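Local coordinates for SusD superfamily protein (Bacteroides vulgatus ATCC 8482, PDB 3JQ0), which probably binds nutrient glycans at the bacterial outer membrane, as a member of the SusD family of sugar-binding proteins, at residues L32-R37 against R470-P474; P36-G42 against L57-I62; A407-N412 against P425-A430; N420-K424 against H461-S465; I434-R438 against D451-L455. All blocks are in the same frame, centred on the assembly; numbering follows the deposited sequence.

Interaction 1: residues L32-R37 against R470-P474; sequences LLGEPR and RLLWP
A cation-pi contact between R37 and W473 joins the C-terminal end of helix 27-34 to the loop between helices 457-463 and 477-482, so that early and late parts of the SusD-family fold meet. L32 to G34 are helical; E35 (phi/psi -133/-60) breaks the helix. Segment 470-474 is irregular. The backbones stay apart (L33 CA to W473 CA 9.1 Å, R37 CA to L471 CA 9.6 Å). Polar contacts: R37, with chi1 m, chi2 t and chi3 p, reads successive carbonyls, NH2 to R470 O at 2.9 Å, NH1 to L472 O at 3.1 Å and, weakly, NH1 to L471 O at 3.3 Å, while its NE goes to N60. Aromatic contacts: W473 (chi1 m, chi2 64°) has R37 CZ 4.6 Å from its five-membered centroid, 19° off the normal; over the opposite face L33 CD2 makes a CH-pi contact, 4.0 Å from the six-membered centroid. Water: W473 NE1 donates to water 1 at 2.9 Å, which donates to L33 O at 2.8 Å.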
# COMPACT_ATOMS: atom_id res chain seq x y z
N LEU A 32 4.40 -1.10 6.19
CA LEU A 32 4.57 -2.17 7.16
C LEU A 32 3.25 -2.75 7.65
O LEU A 32 3.14 -3.96 7.87
CB LEU A 32 5.38 -1.69 8.38
CG LEU A 32 6.86 -1.33 8.16
CD1 LEU A 32 7.44 -0.84 9.50
CD2 LEU A 32 7.65 -2.46 7.53
N LEU A 33 2.27 -1.87 7.86
CA LEU A 33 0.98 -2.33 8.34
C LEU A 33 0.24 -3.12 7.27
O LEU A 33 -0.51 -4.05 7.61
CB LEU A 33 0.12 -1.11 8.76
CG LEU A 33 0.59 -0.40 10.03
CD1 LEU A 33 -0.24 0.85 10.23
CD2 LEU A 33 0.48 -1.31 11.23
N GLY A 34 0.44 -2.78 6.00
CA GLY A 34 -0.39 -3.34 4.96
C GLY A 34 0.16 -4.50 4.17
O GLY A 34 -0.61 -5.13 3.43
N GLU A 35 1.46 -4.85 4.34
CA GLU A 35 2.09 -5.83 3.47
C GLU A 35 2.92 -6.95 4.13
O GLU A 35 2.60 -8.12 3.89
CB GLU A 35 2.80 -5.15 2.31
CG GLU A 35 3.59 -6.04 1.42
CD GLU A 35 4.10 -5.36 0.15
OE1 GLU A 35 3.44 -4.41 -0.31
OE2 GLU A 35 5.15 -5.79 -0.40
N PRO A 36 3.99 -6.65 4.89
CA PRO A 36 4.94 -7.71 5.22
C PRO A 36 4.53 -8.81 6.18
O PRO A 36 5.29 -9.78 6.29
CB PRO A 36 6.18 -6.96 5.74
CG PRO A 36 6.04 -5.59 5.22
CD PRO A 36 4.57 -5.33 5.18
N ARG A 37 3.38 -8.71 6.84
CA ARG A 37 2.90 -9.87 7.61
C ARG A 37 2.33 -11.00 6.76
O ARG A 37 2.05 -12.07 7.30
CB ARG A 37 1.88 -9.41 8.66
CG ARG A 37 2.47 -8.60 9.78
CD ARG A 37 1.48 -8.21 10.86
NE ARG A 37 1.03 -9.42 11.52
CZ ARG A 37 0.07 -9.46 12.44
NH1 ARG A 37 -0.51 -8.36 12.86
NH2 ARG A 37 -0.26 -10.64 12.98
N ARG A 470 -4.14 -13.54 17.02
CA ARG A 470 -3.17 -12.47 16.93
C ARG A 470 -3.18 -11.86 15.51
O ARG A 470 -2.13 -11.61 14.92
CB ARG A 470 -1.76 -12.96 17.31
CG ARG A 470 -1.63 -13.22 18.79
CD ARG A 470 -0.22 -13.68 19.14
NE ARG A 470 -0.13 -13.73 20.58
CZ ARG A 470 0.99 -13.95 21.25
NH1 ARG A 470 2.15 -14.04 20.62
NH2 ARG A 470 0.93 -14.04 22.57
N LEU A 471 -4.36 -11.52 15.00
CA LEU A 471 -4.45 -10.83 13.72
C LEU A 471 -4.20 -9.33 13.86
O LEU A 471 -3.77 -8.70 12.89
CB LEU A 471 -5.82 -11.04 13.08
CG LEU A 471 -6.14 -12.51 12.79
CD1 LEU A 471 -7.46 -12.60 12.01
CD2 LEU A 471 -5.02 -13.16 11.96
N LEU A 472 -4.46 -8.78 15.04
CA LEU A 472 -4.12 -7.37 15.35
C LEU A 472 -2.62 -7.31 15.71
O LEU A 472 -1.91 -8.30 15.59
CB LEU A 472 -5.07 -6.87 16.45
CG LEU A 472 -6.55 -6.92 16.11
CD1 LEU A 472 -7.35 -6.51 17.38
CD2 LEU A 472 -6.86 -5.99 14.95
N TRP A 473 -2.19 -6.12 16.14
CA TRP A 473 -0.83 -5.86 16.55
C TRP A 473 -0.80 -5.61 18.04
O TRP A 473 -1.75 -5.07 18.60
CB TRP A 473 -0.29 -4.63 15.83
CG TRP A 473 -0.07 -4.81 14.32
CD1 TRP A 473 -1.03 -5.06 13.39
CD2 TRP A 473 1.16 -4.68 13.60
NE1 TRP A 473 -0.47 -5.17 12.15
CE2 TRP A 473 0.88 -4.92 12.25
CE3 TRP A 473 2.48 -4.41 13.96
CZ2 TRP A 473 1.84 -4.83 11.24
CZ3 TRP A 473 3.44 -4.34 12.97
CH2 TRP A 473 3.12 -4.56 11.63
N PRO A 474 0.29 -5.99 18.71
CA PRO A 474 0.43 -5.71 20.14
C PRO A 474 0.74 -4.24 20.40
O PRO A 474 1.12 -3.50 19.48
CB PRO A 474 1.60 -6.60 20.54
CG PRO A 474 2.48 -6.63 19.29
CD PRO A 474 1.49 -6.61 18.13
O HOH W 1 -2.03 -4.32 9.91

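Interaction 2: residues P36-G42 against L57-I62; sequences PRADIYG and LPFNTI
The nearest pair of CA atoms is R37 and P58, 4.5 Å apart. L57 to N60 form a type I turn closed by N60 N to L57 O at 3.0 Å, and N60 adopts left-handed helical angles (52/49). Its side chain, chi1 -74° (m) and chi2 -82°, carries the carboxamide back to R37: ND2 donates to R37 O at 2.9 Å, and OD1 accepts from R37 NE at 2.8 Å and R37 NH2 at 3.0 Å. R37 (chi1 m, chi2 t, chi3 p) meets N60 along its guanidinium edge, while I62, with chi1 p, lays CD1 over one face, 3.8 Å from R37 NH1. L57 (m, t) brings CD1 to 4.1 Å from P36 CB. P58 CB packs 4.2 Å from Y41 CB, whose ring turns away so that its OH bonds E35, and 3.7 Å from G42 CA. G42 has phi 131°, and a beta carbon there would fall 3.6 Å from P58 CB. Water 2, 2.8 Å from A38 O and 2.7 Å from P58 O, has more acceptors near it than protons. Such packing fits a type I turn docked by an asparagine carboxamide, within the N-terminal part of the SusD-family fold.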
# COMPACT_ATOMS: atom_id res chain seq x y z
N PRO A 36 3.99 -6.65 4.89
CA PRO A 36 4.94 -7.71 5.22
C PRO A 36 4.53 -8.81 6.18
O PRO A 36 5.29 -9.78 6.29
CB PRO A 36 6.18 -6.96 5.74
CG PRO A 36 6.04 -5.59 5.22
CD PRO A 36 4.57 -5.33 5.18
N ARG A 37 3.38 -8.71 6.84
CA ARG A 37 2.90 -9.87 7.61
C ARG A 37 2.33 -11.00 6.76
O ARG A 37 2.05 -12.07 7.30
CB ARG A 37 1.88 -9.41 8.66
CG ARG A 37 2.47 -8.60 9.78
CD ARG A 37 1.48 -8.21 10.86
NE ARG A 37 1.03 -9.42 11.52
CZ ARG A 37 0.07 -9.46 12.44
NH1 ARG A 37 -0.51 -8.36 12.86
NH2 ARG A 37 -0.26 -10.64 12.98
N ALA A 38 2.16 -10.79 5.45
CA ALA A 38 1.62 -11.82 4.56
C ALA A 38 2.77 -12.68 4.03
O ALA A 38 3.67 -13.01 4.80
CB ALA A 38 0.72 -11.17 3.48
N ASP A 39 2.71 -13.08 2.75
CA ASP A 39 3.48 -14.20 2.25
C ASP A 39 4.60 -13.81 1.28
O ASP A 39 5.33 -14.69 0.78
CB ASP A 39 2.55 -15.24 1.59
CG ASP A 39 1.54 -14.68 0.60
OD1 ASP A 39 1.40 -13.43 0.47
OD2 ASP A 39 0.86 -15.53 -0.03
N ILE A 40 4.84 -12.52 1.03
CA ILE A 40 5.85 -12.12 0.07
C ILE A 40 7.29 -12.35 0.56
O ILE A 40 8.16 -12.73 -0.22
CB ILE A 40 5.63 -10.66 -0.38
CG1 ILE A 40 4.34 -10.52 -1.18
CG2 ILE A 40 6.86 -10.12 -1.15
CD1 ILE A 40 3.84 -9.09 -1.30
N TYR A 41 7.50 -12.06 1.84
CA TYR A 41 8.82 -12.06 2.44
C TYR A 41 9.02 -13.25 3.35
O TYR A 41 8.14 -14.08 3.50
CB TYR A 41 9.10 -10.74 3.22
CG TYR A 41 8.76 -9.50 2.45
CD1 TYR A 41 9.67 -8.89 1.61
CD2 TYR A 41 7.49 -8.96 2.52
CE1 TYR A 41 9.32 -7.78 0.88
CE2 TYR A 41 7.12 -7.86 1.78
CZ TYR A 41 8.06 -7.25 0.93
OH TYR A 41 7.75 -6.14 0.19
N GLY A 42 10.21 -13.35 3.97
CA GLY A 42 10.50 -14.37 4.96
C GLY A 42 11.78 -15.12 4.74
O GLY A 42 12.29 -15.75 5.68
N LEU A 57 7.77 -9.77 11.19
CA LEU A 57 6.59 -9.51 10.36
C LEU A 57 6.22 -10.74 9.51
O LEU A 57 5.15 -11.32 9.74
CB LEU A 57 6.71 -8.20 9.57
CG LEU A 57 6.92 -6.96 10.40
CD1 LEU A 57 6.94 -5.72 9.53
CD2 LEU A 57 5.98 -6.82 11.56
N PRO A 58 7.07 -11.20 8.59
CA PRO A 58 6.66 -12.40 7.82
C PRO A 58 6.46 -13.64 8.71
O PRO A 58 5.64 -14.49 8.38
CB PRO A 58 7.79 -12.61 6.79
CG PRO A 58 8.93 -11.82 7.36
CD PRO A 58 8.29 -10.62 8.01
N PHE A 59 7.20 -13.77 9.80
CA PHE A 59 7.03 -14.92 10.68
C PHE A 59 5.87 -14.75 11.65
O PHE A 59 5.52 -15.68 12.37
CB PHE A 59 8.34 -15.23 11.45
CG PHE A 59 9.37 -15.88 10.59
CD1 PHE A 59 10.20 -15.24 9.70
CD2 PHE A 59 9.45 -17.29 10.62
CE1 PHE A 59 11.13 -15.92 8.89
CE2 PHE A 59 10.37 -17.97 9.80
CZ PHE A 59 11.23 -17.25 8.97
N ASN A 60 5.27 -13.58 11.69
CA ASN A 60 4.16 -13.32 12.60
C ASN A 60 4.54 -13.70 14.04
O ASN A 60 3.81 -14.41 14.75
CB ASN A 60 2.85 -13.94 12.13
CG ASN A 60 2.29 -13.17 10.99
OD1 ASN A 60 1.64 -12.16 11.23
ND2 ASN A 60 2.56 -13.58 9.74
N THR A 61 5.70 -13.22 14.45
CA THR A 61 6.22 -13.44 15.78
C THR A 61 6.34 -12.14 16.57
O THR A 61 6.94 -12.08 17.65
CB THR A 61 7.55 -14.19 15.76
OG1 THR A 61 8.44 -13.47 14.90
CG2 THR A 61 7.38 -15.65 15.33
N ILE A 62 5.73 -11.06 16.11
CA ILE A 62 5.54 -9.85 16.93
C ILE A 62 4.77 -10.23 18.19
O ILE A 62 3.91 -11.14 18.17
CB ILE A 62 4.84 -8.71 16.14
CG1 ILE A 62 3.47 -9.12 15.60
CG2 ILE A 62 5.76 -8.16 15.03
CD1 ILE A 62 2.73 -7.98 14.89
O HOH W 2 3.41 -14.83 6.87

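Interaction 3: residues A407-N412 against P425-A430; sequences AYPNDN and PDNAGA
A407 leaves helix 403-406, its O accepting N410 N at 2.7 Å. Y408 (chi1 t) precedes a cis peptide to P409 and brings OH 3.4 Å from A430 CB, next to G429, the N-cap of helix 430-441. P409 CA lies 5.4 Å from D426 CA, and P409 O takes N412 ND2 at 3.1 Å. D411 (-83/81) centres an inverse gamma turn and pairs twice with D426 (chi1 m), which opens the 3-10 turn 426-428: D411 N donates to D426 OD2 at 3.0 Å, and D426 N donates to D411 O at 2.9 Å. N412 (chi1 m), its CA 4.3 Å from P425 CA, accepts N427 N on OD1 at 2.8 Å; water 3 links N412 O (2.7 Å) to N427 ND2 (3.2 Å). D411 OD2 lies 4.5 Å from D426 OD1, so the charges would repel. D411, also bonded to Y417 OH, pairs with R310 and R440, and D426 with K436 and R390; these salt bridges imply a cationic surround offsetting the repulsion.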
# COMPACT_ATOMS: atom_id res chain seq x y z
N ALA A 407 -6.28 -14.06 -20.19
CA ALA A 407 -7.42 -13.23 -19.82
C ALA A 407 -8.23 -13.97 -18.78
O ALA A 407 -8.28 -15.19 -18.74
CB ALA A 407 -8.31 -12.88 -21.02
N TYR A 408 -8.88 -13.22 -17.89
CA TYR A 408 -9.83 -13.82 -16.95
C TYR A 408 -11.01 -14.35 -17.74
O TYR A 408 -11.53 -13.62 -18.58
CB TYR A 408 -10.28 -12.75 -15.94
CG TYR A 408 -11.27 -13.26 -14.91
CD1 TYR A 408 -10.84 -13.99 -13.82
CD2 TYR A 408 -12.63 -13.03 -15.05
CE1 TYR A 408 -11.75 -14.49 -12.90
CE2 TYR A 408 -13.54 -13.53 -14.14
CZ TYR A 408 -13.11 -14.28 -13.07
OH TYR A 408 -13.97 -14.79 -12.16
N PRO A 409 -11.49 -15.58 -17.45
CA PRO A 409 -11.17 -16.46 -16.33
C PRO A 409 -10.32 -17.68 -16.76
O PRO A 409 -10.51 -18.80 -16.26
CB PRO A 409 -12.55 -16.94 -15.88
CG PRO A 409 -13.25 -17.18 -17.20
CD PRO A 409 -12.76 -16.03 -18.09
N ASN A 410 -9.34 -17.45 -17.65
CA ASN A 410 -8.61 -18.52 -18.30
C ASN A 410 -7.19 -18.72 -17.83
O ASN A 410 -6.50 -19.60 -18.32
CB ASN A 410 -8.58 -18.25 -19.83
CG ASN A 410 -9.95 -18.04 -20.39
OD1 ASN A 410 -10.91 -18.73 -20.00
ND2 ASN A 410 -10.08 -17.08 -21.29
N ASP A 411 -6.75 -17.95 -16.84
CA ASP A 411 -5.39 -18.02 -16.32
C ASP A 411 -5.30 -19.16 -15.31
O ASP A 411 -5.44 -18.95 -14.09
CB ASP A 411 -4.93 -16.67 -15.79
CG ASP A 411 -3.52 -16.66 -15.25
OD1 ASP A 411 -2.83 -17.69 -15.27
OD2 ASP A 411 -3.15 -15.55 -14.75
N ASN A 412 -5.16 -20.37 -15.86
CA ASN A 412 -5.36 -21.63 -15.14
C ASN A 412 -4.20 -22.63 -15.25
O ASN A 412 -4.28 -23.73 -14.72
CB ASN A 412 -6.66 -22.29 -15.61
CG ASN A 412 -7.86 -21.47 -15.27
OD1 ASN A 412 -7.95 -20.96 -14.16
ND2 ASN A 412 -8.81 -21.36 -16.19
N PRO A 425 -5.25 -20.88 -9.66
CA PRO A 425 -5.81 -20.65 -10.96
C PRO A 425 -7.09 -19.82 -10.88
O PRO A 425 -7.80 -19.85 -9.86
CB PRO A 425 -6.10 -22.06 -11.45
CG PRO A 425 -6.31 -22.83 -10.23
CD PRO A 425 -5.32 -22.31 -9.29
N ASP A 426 -7.40 -19.13 -11.97
CA ASP A 426 -8.66 -18.40 -12.02
C ASP A 426 -9.87 -19.26 -11.68
O ASP A 426 -10.83 -18.76 -11.08
CB ASP A 426 -8.88 -17.78 -13.40
CG ASP A 426 -7.97 -16.61 -13.76
OD1 ASP A 426 -7.17 -16.16 -12.90
OD2 ASP A 426 -8.09 -16.16 -14.91
N ASN A 427 -9.84 -20.53 -12.08
CA ASN A 427 -10.97 -21.44 -11.85
C ASN A 427 -11.21 -21.77 -10.39
O ASN A 427 -12.21 -22.40 -10.07
CB ASN A 427 -10.82 -22.72 -12.74
CG ASN A 427 -9.64 -23.54 -12.37
OD1 ASN A 427 -9.24 -23.61 -11.22
ND2 ASN A 427 -9.07 -24.24 -13.37
N ALA A 428 -10.36 -21.29 -9.47
CA ALA A 428 -10.60 -21.36 -8.03
C ALA A 428 -11.60 -20.34 -7.55
O ALA A 428 -11.95 -20.33 -6.36
CB ALA A 428 -9.31 -21.27 -7.26
N GLY A 429 -12.00 -19.46 -8.43
CA GLY A 429 -13.08 -18.52 -8.11
C GLY A 429 -12.67 -17.07 -8.21
O GLY A 429 -11.46 -16.72 -8.23
N ALA A 430 -13.64 -16.19 -8.32
CA ALA A 430 -13.38 -14.76 -8.56
C ALA A 430 -12.66 -14.06 -7.42
O ALA A 430 -11.79 -13.24 -7.68
CB ALA A 430 -14.70 -14.09 -8.88
O HOH W 3 -6.12 -25.39 -13.55

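Interaction 4: residues N420-K424 against H461-S465; sequences NKWMK and HQYSS
An Asx turn in the loop before helix 430-441 meets the C-terminal region of helix 457-463, on the side where that helix also neighbours helix 430-441. N420 (chi1 t) closes the turn by accepting W422 N on OD1 at 3.1 Å. The backbones are nearest at W422 CA and Y463 CA, 6.5 Å apart; only 192 Å² is buried, and a hydrogen bond and a bridging water cross it. Its main element is Y463 (chi1 m, chi2 -49°), whose CA-to-CB bond points sideways but whose ring comes near the loop backbone: Y463 CE1 lies 3.3 Å from K421 O, which sits near the plane at the ring edge, and 3.5 Å from W422 O. K424 folds around the far end through chi angles m, m, t, m, and NZ donates to Y463 OH at 2.9 Å. E432 of helix 430-441 also bonds this hydroxyl and, through its other carboxylate oxygen, Q462 NE2. Two carbonyls, which cannot bond each other directly, are joined by water 4, which donates to K421 O and to Q462 O, each at 2.8 Å. W422 has its CA-to-CB bond directed away from 461-465; its NE1 bonds D39 O. Selenomethionine M423 likewise starts away and packs on helix 430-441. These features are those of an Asx-turn loop docked on a helix end through a tyrosine and a bridging water.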
# COMPACT_ATOMS: atom_id res chain seq x y z
N ASN A 420 2.35 -23.80 -5.90
CA ASN A 420 2.32 -22.35 -5.89
C ASN A 420 1.52 -21.90 -4.70
O ASN A 420 0.29 -21.85 -4.76
CB ASN A 420 1.76 -21.81 -7.17
CG ASN A 420 1.91 -20.33 -7.30
OD1 ASN A 420 1.97 -19.62 -6.30
ND2 ASN A 420 2.03 -19.83 -8.55
N LYS A 421 2.20 -21.63 -3.59
CA LYS A 421 1.48 -21.34 -2.35
C LYS A 421 0.91 -19.93 -2.32
O LYS A 421 0.17 -19.61 -1.38
CB LYS A 421 2.33 -21.57 -1.11
CG LYS A 421 3.40 -20.50 -0.89
CD LYS A 421 3.94 -20.52 0.54
CE LYS A 421 4.74 -19.25 0.89
NZ LYS A 421 5.22 -19.33 2.32
N TRP A 422 1.26 -19.09 -3.28
CA TRP A 422 0.86 -17.69 -3.28
C TRP A 422 -0.48 -17.37 -3.95
O TRP A 422 -1.00 -16.29 -3.77
CB TRP A 422 1.97 -16.82 -3.92
CG TRP A 422 3.22 -16.84 -3.12
CD1 TRP A 422 3.54 -16.04 -2.07
CD2 TRP A 422 4.33 -17.72 -3.27
NE1 TRP A 422 4.77 -16.37 -1.56
CE2 TRP A 422 5.30 -17.40 -2.29
CE3 TRP A 422 4.64 -18.73 -4.19
CZ2 TRP A 422 6.48 -18.09 -2.16
CZ3 TRP A 422 5.81 -19.39 -4.08
CH2 TRP A 422 6.73 -19.07 -3.07
N MSE A 423 -0.98 -18.27 -4.80
CA MSE A 423 -2.11 -17.93 -5.66
C MSE A 423 -2.65 -19.18 -6.31
O MSE A 423 -2.01 -20.24 -6.34
CB MSE A 423 -1.66 -16.93 -6.73
CG MSE A 423 -0.59 -17.48 -7.65
SE MSE A 423 0.20 -16.13 -8.79
CE MSE A 423 1.32 -15.43 -7.39
N LYS A 424 -3.86 -19.03 -6.82
CA LYS A 424 -4.66 -20.12 -7.40
C LYS A 424 -4.94 -19.83 -8.88
O LYS A 424 -4.96 -18.65 -9.29
CB LYS A 424 -6.03 -20.21 -6.68
CG LYS A 424 -5.99 -20.35 -5.15
CD LYS A 424 -5.44 -21.71 -4.68
CE LYS A 424 -5.30 -21.88 -3.12
NZ LYS A 424 -4.18 -21.01 -2.54
N HIS A 461 -4.99 -17.46 6.69
CA HIS A 461 -4.30 -18.69 7.00
C HIS A 461 -3.65 -19.31 5.77
O HIS A 461 -2.61 -19.93 5.89
CB HIS A 461 -5.28 -19.60 7.71
CG HIS A 461 -4.68 -20.86 8.25
ND1 HIS A 461 -3.50 -20.89 8.96
CD2 HIS A 461 -5.13 -22.13 8.22
CE1 HIS A 461 -3.25 -22.12 9.34
NE2 HIS A 461 -4.20 -22.90 8.88
N GLN A 462 -4.26 -19.17 4.62
CA GLN A 462 -3.64 -19.64 3.38
C GLN A 462 -2.37 -18.88 3.07
O GLN A 462 -1.40 -19.46 2.53
CB GLN A 462 -4.60 -19.43 2.16
CG GLN A 462 -5.75 -20.36 2.09
CD GLN A 462 -6.64 -20.20 0.88
OE1 GLN A 462 -7.53 -21.03 0.73
NE2 GLN A 462 -6.47 -19.17 0.05
N TYR A 463 -2.38 -17.56 3.32
CA TYR A 463 -1.40 -16.65 2.74
C TYR A 463 -0.57 -15.92 3.80
O TYR A 463 0.04 -14.90 3.51
CB TYR A 463 -2.10 -15.70 1.80
CG TYR A 463 -2.79 -16.40 0.61
CD1 TYR A 463 -2.10 -17.34 -0.16
CD2 TYR A 463 -4.09 -16.04 0.24
CE1 TYR A 463 -2.70 -17.94 -1.25
CE2 TYR A 463 -4.68 -16.63 -0.83
CZ TYR A 463 -3.99 -17.57 -1.59
OH TYR A 463 -4.60 -18.17 -2.70
N SER A 464 -0.47 -16.49 4.98
CA SER A 464 0.40 -15.99 6.02
C SER A 464 0.59 -17.03 7.08
O SER A 464 -0.18 -17.98 7.18
CB SER A 464 -0.17 -14.72 6.69
OG SER A 464 -1.12 -15.02 7.71
N SER A 465 1.54 -16.76 7.98
CA SER A 465 1.78 -17.56 9.19
C SER A 465 1.11 -16.97 10.44
O SER A 465 1.41 -17.42 11.54
CB SER A 465 3.25 -17.70 9.41
OG SER A 465 3.84 -16.41 9.54
O HOH W 4 -1.20 -21.20 0.40

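Interaction 5: residues I434-R438 against D451-L455; sequences ILKER and DIRLL
Helices 430-441 and 448-455 run nearly antiparallel, their segment axes at 161° and 11.3 Å apart at closest approach; L435 CA and D451 CA, 7.0 Å apart, set the register. The D451 carboxylate (chi1 m) is the acceptor at the centre of the polar contact. Its OD1 takes R438 NE at 2.8 Å, angle 153°, in a buried salt bridge, and also a proton from water 7 at 2.8 Å. R438 NH2 donates to water 7 at 3.1 Å, closing a ring back to D451 OD1, and NH1 pairs with D366 of helix 364-377. The two helices are successive and form an antiparallel helical hairpin, consistent with the TPR-like architecture of SusD proteins. On the other carboxylate oxygen, D451 OD2, waters 5 and 6 sit at 2.7 and 2.8 Å; water 5 is also 2.8 Å from L435 O, and water 6 makes a weak contact of 3.1 Å to R438 O. Further acceptors lie near both waters, so not every approach can carry a proton at once. Beside this polar layer L435 (m, t) points CD2 across the gap, 3.8 Å from D451 CB, 3.9 Å from L455 CD1 and 4.4 Å from I452 CG2.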
# COMPACT_ATOMS: atom_id res chain seq x y z
N ILE A 434 -9.04 -12.16 -7.82
CA ILE A 434 -8.79 -10.75 -7.48
C ILE A 434 -7.63 -10.67 -6.47
O ILE A 434 -6.80 -9.78 -6.60
CB ILE A 434 -10.05 -10.07 -6.96
CG1 ILE A 434 -11.09 -10.00 -8.09
CG2 ILE A 434 -9.74 -8.65 -6.48
CD1 ILE A 434 -12.51 -9.70 -7.59
N LEU A 435 -7.54 -11.60 -5.52
CA LEU A 435 -6.37 -11.61 -4.63
C LEU A 435 -5.09 -11.77 -5.45
O LEU A 435 -4.11 -11.07 -5.20
CB LEU A 435 -6.45 -12.73 -3.60
CG LEU A 435 -7.43 -12.54 -2.47
CD1 LEU A 435 -7.40 -13.80 -1.60
CD2 LEU A 435 -7.14 -11.31 -1.62
N LYS A 436 -5.10 -12.67 -6.43
CA LYS A 436 -3.92 -12.90 -7.27
C LYS A 436 -3.59 -11.65 -8.03
O LYS A 436 -2.42 -11.27 -8.16
CB LYS A 436 -4.22 -14.09 -8.18
CG LYS A 436 -3.17 -14.33 -9.28
CD LYS A 436 -3.39 -15.63 -10.05
CE LYS A 436 -4.62 -15.61 -10.94
NZ LYS A 436 -4.85 -16.95 -11.57
N GLU A 437 -4.61 -11.00 -8.59
CA GLU A 437 -4.39 -9.81 -9.40
C GLU A 437 -3.78 -8.70 -8.54
O GLU A 437 -2.84 -8.01 -8.98
CB GLU A 437 -5.66 -9.35 -10.09
CG GLU A 437 -5.37 -8.45 -11.28
CD GLU A 437 -4.66 -9.17 -12.40
OE1 GLU A 437 -4.90 -10.41 -12.57
OE2 GLU A 437 -3.84 -8.54 -13.09
N ARG A 438 -4.30 -8.50 -7.34
CA ARG A 438 -3.78 -7.50 -6.45
C ARG A 438 -2.36 -7.80 -6.00
O ARG A 438 -1.53 -6.89 -5.84
CB ARG A 438 -4.69 -7.28 -5.23
CG ARG A 438 -6.01 -6.64 -5.58
CD ARG A 438 -6.85 -6.34 -4.35
NE ARG A 438 -6.31 -5.33 -3.50
CZ ARG A 438 -6.38 -4.04 -3.71
NH1 ARG A 438 -6.95 -3.54 -4.79
NH2 ARG A 438 -5.88 -3.20 -2.79
N ASP A 451 -5.44 -7.10 2.18
CA ASP A 451 -6.32 -7.87 1.28
C ASP A 451 -6.80 -9.14 1.94
O ASP A 451 -7.99 -9.49 1.92
CB ASP A 451 -5.56 -8.27 -0.00
CG ASP A 451 -5.20 -7.15 -0.96
OD1 ASP A 451 -5.77 -6.06 -0.86
OD2 ASP A 451 -4.35 -7.45 -1.86
N ILE A 452 -5.88 -9.93 2.49
CA ILE A 452 -6.24 -11.20 3.07
C ILE A 452 -7.01 -11.02 4.36
O ILE A 452 -7.95 -11.75 4.66
CB ILE A 452 -5.04 -12.18 3.13
CG1 ILE A 452 -3.96 -11.74 4.13
CG2 ILE A 452 -4.49 -12.40 1.72
CD1 ILE A 452 -2.74 -12.65 4.17
N ARG A 453 -6.63 -10.01 5.16
CA ARG A 453 -7.38 -9.68 6.36
C ARG A 453 -8.83 -9.32 6.05
O ARG A 453 -9.75 -9.76 6.76
CB ARG A 453 -6.72 -8.51 7.08
CG ARG A 453 -5.50 -8.92 7.91
CD ARG A 453 -5.90 -9.41 9.29
NE ARG A 453 -6.30 -8.27 10.14
CZ ARG A 453 -7.44 -8.12 10.79
NH1 ARG A 453 -8.42 -9.02 10.69
NH2 ARG A 453 -7.60 -7.05 11.54
N LEU A 454 -9.06 -8.54 5.00
CA LEU A 454 -10.44 -8.18 4.60
C LEU A 454 -11.28 -9.43 4.39
O LEU A 454 -12.39 -9.54 4.91
CB LEU A 454 -10.42 -7.35 3.36
CG LEU A 454 -11.78 -7.12 2.71
CD1 LEU A 454 -12.77 -6.31 3.62
CD2 LEU A 454 -11.58 -6.39 1.40
N LEU A 455 -10.76 -10.38 3.63
CA LEU A 455 -11.54 -11.56 3.29
C LEU A 455 -11.69 -12.56 4.38
O LEU A 455 -12.65 -13.36 4.36
CB LEU A 455 -11.04 -12.20 1.98
CG LEU A 455 -11.31 -11.35 0.73
CD1 LEU A 455 -10.77 -12.07 -0.55
CD2 LEU A 455 -12.78 -10.97 0.55
O HOH W 5 -3.68 -9.98 -2.67
O HOH W 6 -1.72 -7.26 -2.77
O HOH W 7 -5.40 -3.56 0.30

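How the interactions relate
Interaction 1 spans the chain from helix 27-34 to the loop after helix 457-463, and the other four fall between its ends. Interactions 1 and 2, with centres 8 Å apart, share P36 and R37. Interaction 4 touches interaction 2 through D39 O to W422 NE1 (2.9 Å), so interactions 1, 2 and 4 pack early residues and late helices and loops as one body. Interactions 3 and 4 alternate along the chain, whereas interaction 5 lies within the span of interaction 4, their centres 11 Å apart. K436 NZ unites all three, 2.8 Å from both D426 OD1 and K424 O. Interaction 3 lies outermost, its centre about 24 Å from the chain's centre.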